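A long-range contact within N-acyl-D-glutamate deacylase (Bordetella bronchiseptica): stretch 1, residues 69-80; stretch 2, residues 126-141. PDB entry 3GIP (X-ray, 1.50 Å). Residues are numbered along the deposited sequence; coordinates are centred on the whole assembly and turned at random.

Stretch 1 69-80: DDLMFVEKPDLR
Stretch 2, residues 126-141: AYFAALDAQRPMINVA

The most unusual feature of this contact is how much of it depends on one aromatic ring: Phe 73 has 121 Å² covered by the other stretch, about twice that of the next largest, Met 137 at 60 Å², in an interface of 534 Å² summed over both sides. Its CA-to-CB bond points toward stretch 2, and chi1 of -51° (m) with chi2 of -64° places the ring among four side chains. Over one face lies Val 140 (chi1 t): CG2 stands 3.7 Å from the ring centroid, 28° off the ring normal, a CH-pi contact, and comes within 3.3 Å of Phe 73 CZ. Pro 136 CB meets Phe 73 CD1 at 3.7 Å, and Leu 131 (m, t) brings CD2 to 3.7 Å from Phe 73 CB. At the ring edge, Tyr 127 OH is 3.6 Å from Phe 73 CE2.

That hydroxyl supplies the single direct hydrogen bond assigned across the stretches. Tyr 127 (chi1 178°, chi2 49°) extends from its helix and donates from OH to the backbone Asp 70 O at 2.7 Å, so the carbonyl of a buried residue receives a proton from a neutral hydroxyl.

The register runs in opposite order from Asp 70 to Val 74, then turns back at Leu 79. Asp 70 is nearest Val 140 (CA to CA 8.9 Å), Phe 73 nearest Pro 136 (CA to CA 5.6 Å), Val 74 nearest Gln 134 (CA to CA 7.8 Å) and Leu 79 nearest Met 137 (CA to CA 6.4 Å). Stretch 1 has a short helix, 72-75, which Lys 76 leaves at phi/psi -134/70; a type I turn from Lys 76 to Leu 79 follows. Leu 79, at 49/31, holds the N-cap position of the next helix. In stretch 2 the helix runs to Ala 133, Gln 134 departs at -128/79, and an extended segment, with Pro 136 at -74/157, leads through Met 137 at -64/-35 to the strand at 139-141.

The turn packs against Met 137 (t, p, p). Met 137 CB lies 4.0 Å from Leu 79 CB, an apolar pairing, and 3.7 Å from Pro 77 O, while Met 137 CG is 3.6 Å from Asp 78 O. The CA-to-CB bond of Asp 78 points away from stretch 2 (chi1 60°, p), and its OD2 accepts from Arg 80 N at 2.9 Å, a bond that ties the turn to the following helix.

Water 2 bridges the backbones, donating to Pro 77 O at 2.7 Å and accepting from Met 137 N at 2.9 Å. Water 1 lies 2.6 Å from Phe 73 O and 3.1 Å from Arg 135 O.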

# COMPACT_ATOMS: atom_id res chain seq x y z
N ASP A 69 4.64 -4.88 3.42
CA ASP A 69 6.05 -5.04 3.76
C ASP A 69 6.32 -5.08 5.27
O ASP A 69 7.46 -4.91 5.70
CB ASP A 69 6.84 -3.89 3.13
CG ASP A 69 6.36 -3.57 1.73
OD1 ASP A 69 6.85 -4.20 0.77
OD2 ASP A 69 5.46 -2.71 1.60
N ASP A 70 5.27 -5.32 6.05
CA ASP A 70 5.35 -5.37 7.51
C ASP A 70 6.62 -5.98 8.09
O ASP A 70 7.28 -5.38 8.94
CB ASP A 70 4.16 -6.15 8.07
CG ASP A 70 2.84 -5.52 7.73
OD1 ASP A 70 2.12 -5.12 8.67
OD2 ASP A 70 2.52 -5.44 6.53
N LEU A 71 6.96 -7.18 7.62
CA LEU A 71 8.12 -7.89 8.14
C LEU A 71 9.39 -7.80 7.30
O LEU A 71 10.40 -8.42 7.64
CB LEU A 71 7.77 -9.37 8.32
CG LEU A 71 6.41 -9.66 8.96
CD1 LEU A 71 6.14 -11.16 8.89
CD2 LEU A 71 6.38 -9.16 10.40
N MET A 72 9.35 -7.03 6.22
CA MET A 72 10.51 -6.90 5.35
C MET A 72 11.63 -6.03 5.89
O MET A 72 12.77 -6.14 5.45
CB MET A 72 10.07 -6.37 3.98
CG MET A 72 9.10 -7.29 3.26
SD MET A 72 9.78 -8.94 3.02
CE MET A 72 8.99 -9.83 4.33
N PHE A 73 11.31 -5.16 6.84
CA PHE A 73 12.32 -4.29 7.41
C PHE A 73 13.36 -5.10 8.18
O PHE A 73 14.46 -4.63 8.45
CB PHE A 73 11.64 -3.23 8.28
CG PHE A 73 10.51 -2.53 7.57
CD1 PHE A 73 10.77 -1.73 6.45
CD2 PHE A 73 9.19 -2.72 7.95
CE1 PHE A 73 9.73 -1.14 5.74
CE2 PHE A 73 8.14 -2.13 7.24
CZ PHE A 73 8.41 -1.34 6.13
N VAL A 74 13.00 -6.33 8.52
CA VAL A 74 13.93 -7.22 9.22
C VAL A 74 14.38 -8.34 8.28
O VAL A 74 15.55 -8.74 8.30
CB VAL A 74 13.27 -7.84 10.49
CG1 VAL A 74 12.08 -8.70 10.11
CG2 VAL A 74 14.30 -8.66 11.26
N GLU A 75 13.47 -8.81 7.44
CA GLU A 75 13.78 -9.89 6.50
C GLU A 75 14.60 -9.48 5.27
O GLU A 75 15.60 -10.13 4.95
CB GLU A 75 12.48 -10.56 6.03
CG GLU A 75 11.78 -11.38 7.10
CD GLU A 75 10.67 -12.24 6.53
OE1 GLU A 75 10.88 -12.85 5.47
OE2 GLU A 75 9.59 -12.33 7.16
N LYS A 76 14.17 -8.43 4.58
CA LYS A 76 14.85 -7.94 3.38
C LYS A 76 14.96 -6.43 3.50
O LYS A 76 14.31 -5.69 2.77
CB LYS A 76 14.02 -8.30 2.14
CG LYS A 76 13.58 -9.75 2.08
CD LYS A 76 12.80 -10.04 0.80
CE LYS A 76 12.37 -11.49 0.74
NZ LYS A 76 11.63 -11.79 -0.53
N PRO A 77 15.81 -5.95 4.42
CA PRO A 77 16.04 -4.53 4.69
C PRO A 77 16.32 -3.54 3.55
O PRO A 77 16.12 -2.34 3.73
CB PRO A 77 17.17 -4.55 5.72
CG PRO A 77 17.92 -5.80 5.36
CD PRO A 77 16.81 -6.78 5.12
N ASP A 78 16.77 -4.02 2.40
CA ASP A 78 17.07 -3.11 1.30
C ASP A 78 15.87 -2.32 0.77
O ASP A 78 16.01 -1.17 0.37
CB ASP A 78 17.73 -3.85 0.13
CG ASP A 78 16.85 -4.95 -0.42
OD1 ASP A 78 16.87 -6.07 0.13
OD2 ASP A 78 16.13 -4.69 -1.41
N LEU A 79 14.70 -2.95 0.78
CA LEU A 79 13.48 -2.30 0.29
C LEU A 79 13.69 -1.66 -1.08
O LEU A 79 13.05 -0.66 -1.41
CB LEU A 79 13.01 -1.24 1.29
CG LEU A 79 12.10 -1.68 2.44
CD1 LEU A 79 10.72 -1.97 1.88
CD2 LEU A 79 12.66 -2.91 3.15
N ARG A 80 14.58 -2.24 -1.89
CA ARG A 80 14.89 -1.69 -3.20
C ARG A 80 13.68 -1.63 -4.14
O ARG A 80 13.62 -0.79 -5.03
CB ARG A 80 16.01 -2.50 -3.85
CG ARG A 80 16.56 -1.92 -5.16
CD ARG A 80 17.36 -0.64 -4.92
NE ARG A 80 18.14 -0.29 -6.10
CZ ARG A 80 19.11 0.62 -6.11
NH1 ARG A 80 19.42 1.28 -5.01
NH2 ARG A 80 19.79 0.86 -7.23
N ALA A 126 6.19 -3.37 20.59
CA ALA A 126 7.33 -4.24 20.31
C ALA A 126 7.79 -4.08 18.87
O ALA A 126 8.99 -4.02 18.59
CB ALA A 126 6.94 -5.69 20.58
N TYR A 127 6.83 -4.01 17.95
CA TYR A 127 7.12 -3.85 16.53
C TYR A 127 7.86 -2.53 16.29
O TYR A 127 8.91 -2.50 15.65
CB TYR A 127 5.82 -3.89 15.74
CG TYR A 127 5.96 -3.69 14.25
CD1 TYR A 127 6.89 -4.40 13.50
CD2 TYR A 127 5.11 -2.81 13.56
CE1 TYR A 127 6.98 -4.26 12.12
CE2 TYR A 127 5.19 -2.66 12.18
CZ TYR A 127 6.12 -3.38 11.47
OH TYR A 127 6.19 -3.23 10.10
N PHE A 128 7.31 -1.45 16.83
CA PHE A 128 7.92 -0.13 16.67
C PHE A 128 9.28 -0.06 17.35
O PHE A 128 10.18 0.64 16.88
CB PHE A 128 6.98 0.95 17.22
CG PHE A 128 5.82 1.26 16.31
CD1 PHE A 128 5.66 0.60 15.10
CD2 PHE A 128 4.89 2.24 16.67
CE1 PHE A 128 4.59 0.91 14.25
CE2 PHE A 128 3.83 2.55 15.83
CZ PHE A 128 3.68 1.89 14.62
N ALA A 129 9.43 -0.77 18.46
CA ALA A 129 10.70 -0.78 19.18
C ALA A 129 11.75 -1.44 18.31
O ALA A 129 12.91 -1.02 18.28
CB ALA A 129 10.55 -1.53 20.50
N ALA A 130 11.34 -2.48 17.59
CA ALA A 130 12.25 -3.21 16.71
C ALA A 130 12.68 -2.30 15.56
O ALA A 130 13.84 -2.31 15.15
CB ALA A 130 11.57 -4.46 16.17
N LEU A 131 11.73 -1.53 15.05
CA LEU A 131 12.02 -0.61 13.95
C LEU A 131 12.93 0.53 14.39
O LEU A 131 13.81 0.95 13.64
CB LEU A 131 10.72 -0.05 13.37
CG LEU A 131 9.83 -1.06 12.62
CD1 LEU A 131 8.53 -0.39 12.20
CD2 LEU A 131 10.58 -1.59 11.40
N ASP A 132 12.74 1.03 15.61
CA ASP A 132 13.59 2.12 16.11
C ASP A 132 15.03 1.65 16.24
O ASP A 132 15.97 2.41 15.98
CB ASP A 132 13.12 2.62 17.48
CG ASP A 132 11.77 3.31 17.44
OD1 ASP A 132 11.49 4.05 16.47
OD2 ASP A 132 10.99 3.12 18.39
N ALA A 133 15.20 0.39 16.64
CA ALA A 133 16.53 -0.20 16.83
C ALA A 133 17.22 -0.54 15.52
O ALA A 133 18.44 -0.47 15.41
CB ALA A 133 16.41 -1.45 17.69
N GLN A 134 16.43 -0.92 14.52
CA GLN A 134 16.95 -1.26 13.20
C GLN A 134 16.13 -0.43 12.22
O GLN A 134 15.20 -0.92 11.59
CB GLN A 134 16.75 -2.75 12.92
CG GLN A 134 17.21 -3.21 11.54
CD GLN A 134 16.92 -4.68 11.29
OE1 GLN A 134 15.79 -5.14 11.43
NE2 GLN A 134 17.96 -5.43 10.91
N ARG A 135 16.49 0.85 12.12
CA ARG A 135 15.79 1.79 11.25
C ARG A 135 15.56 1.29 9.84
O ARG A 135 16.45 0.73 9.20
CB ARG A 135 16.55 3.13 11.20
CG ARG A 135 16.60 3.86 12.54
CD ARG A 135 15.20 4.13 13.08
NE ARG A 135 15.23 4.80 14.38
CZ ARG A 135 15.58 6.07 14.56
NH1 ARG A 135 15.95 6.82 13.53
NH2 ARG A 135 15.58 6.59 15.78
N PRO A 136 14.33 1.47 9.33
CA PRO A 136 13.93 1.05 7.98
C PRO A 136 14.54 1.94 6.91
O PRO A 136 14.90 3.09 7.18
CB PRO A 136 12.41 1.14 8.03
CG PRO A 136 12.19 2.34 8.92
CD PRO A 136 13.19 2.09 10.04
N MET A 137 14.65 1.42 5.69
CA MET A 137 15.22 2.18 4.58
C MET A 137 14.34 3.38 4.24
O MET A 137 14.84 4.44 3.84
CB MET A 137 15.35 1.28 3.34
CG MET A 137 16.08 1.95 2.18
SD MET A 137 17.81 2.30 2.57
CE MET A 137 18.56 0.69 2.22
N ILE A 138 13.04 3.20 4.37
CA ILE A 138 12.07 4.26 4.10
C ILE A 138 11.19 4.45 5.32
O ILE A 138 11.27 3.68 6.28
CB ILE A 138 11.18 3.91 2.87
CG1 ILE A 138 10.34 2.67 3.16
CG2 ILE A 138 12.06 3.68 1.64
CD1 ILE A 138 9.32 2.36 2.05
N ASN A 139 10.34 5.47 5.30
CA ASN A 139 9.46 5.72 6.43
C ASN A 139 8.37 4.67 6.51
O ASN A 139 7.91 4.16 5.48
CB ASN A 139 8.84 7.12 6.33
CG ASN A 139 9.88 8.20 6.25
OD1 ASN A 139 9.93 8.96 5.27
ND2 ASN A 139 10.73 8.29 7.27
N VAL A 140 7.95 4.35 7.73
CA VAL A 140 6.94 3.33 7.94
C VAL A 140 5.79 3.75 8.85
O VAL A 140 6.01 4.16 9.99
CB VAL A 140 7.56 2.05 8.53
CG1 VAL A 140 6.49 0.98 8.71
CG2 VAL A 140 8.68 1.56 7.64
N ALA A 141 4.57 3.65 8.33
CA ALA A 141 3.37 3.95 9.09
C ALA A 141 2.69 2.59 9.16
O ALA A 141 2.77 1.81 8.21
CB ALA A 141 2.49 4.95 8.35
O HOH W 1 15.28 -2.13 8.62
O HOH W 2 14.64 -1.44 5.85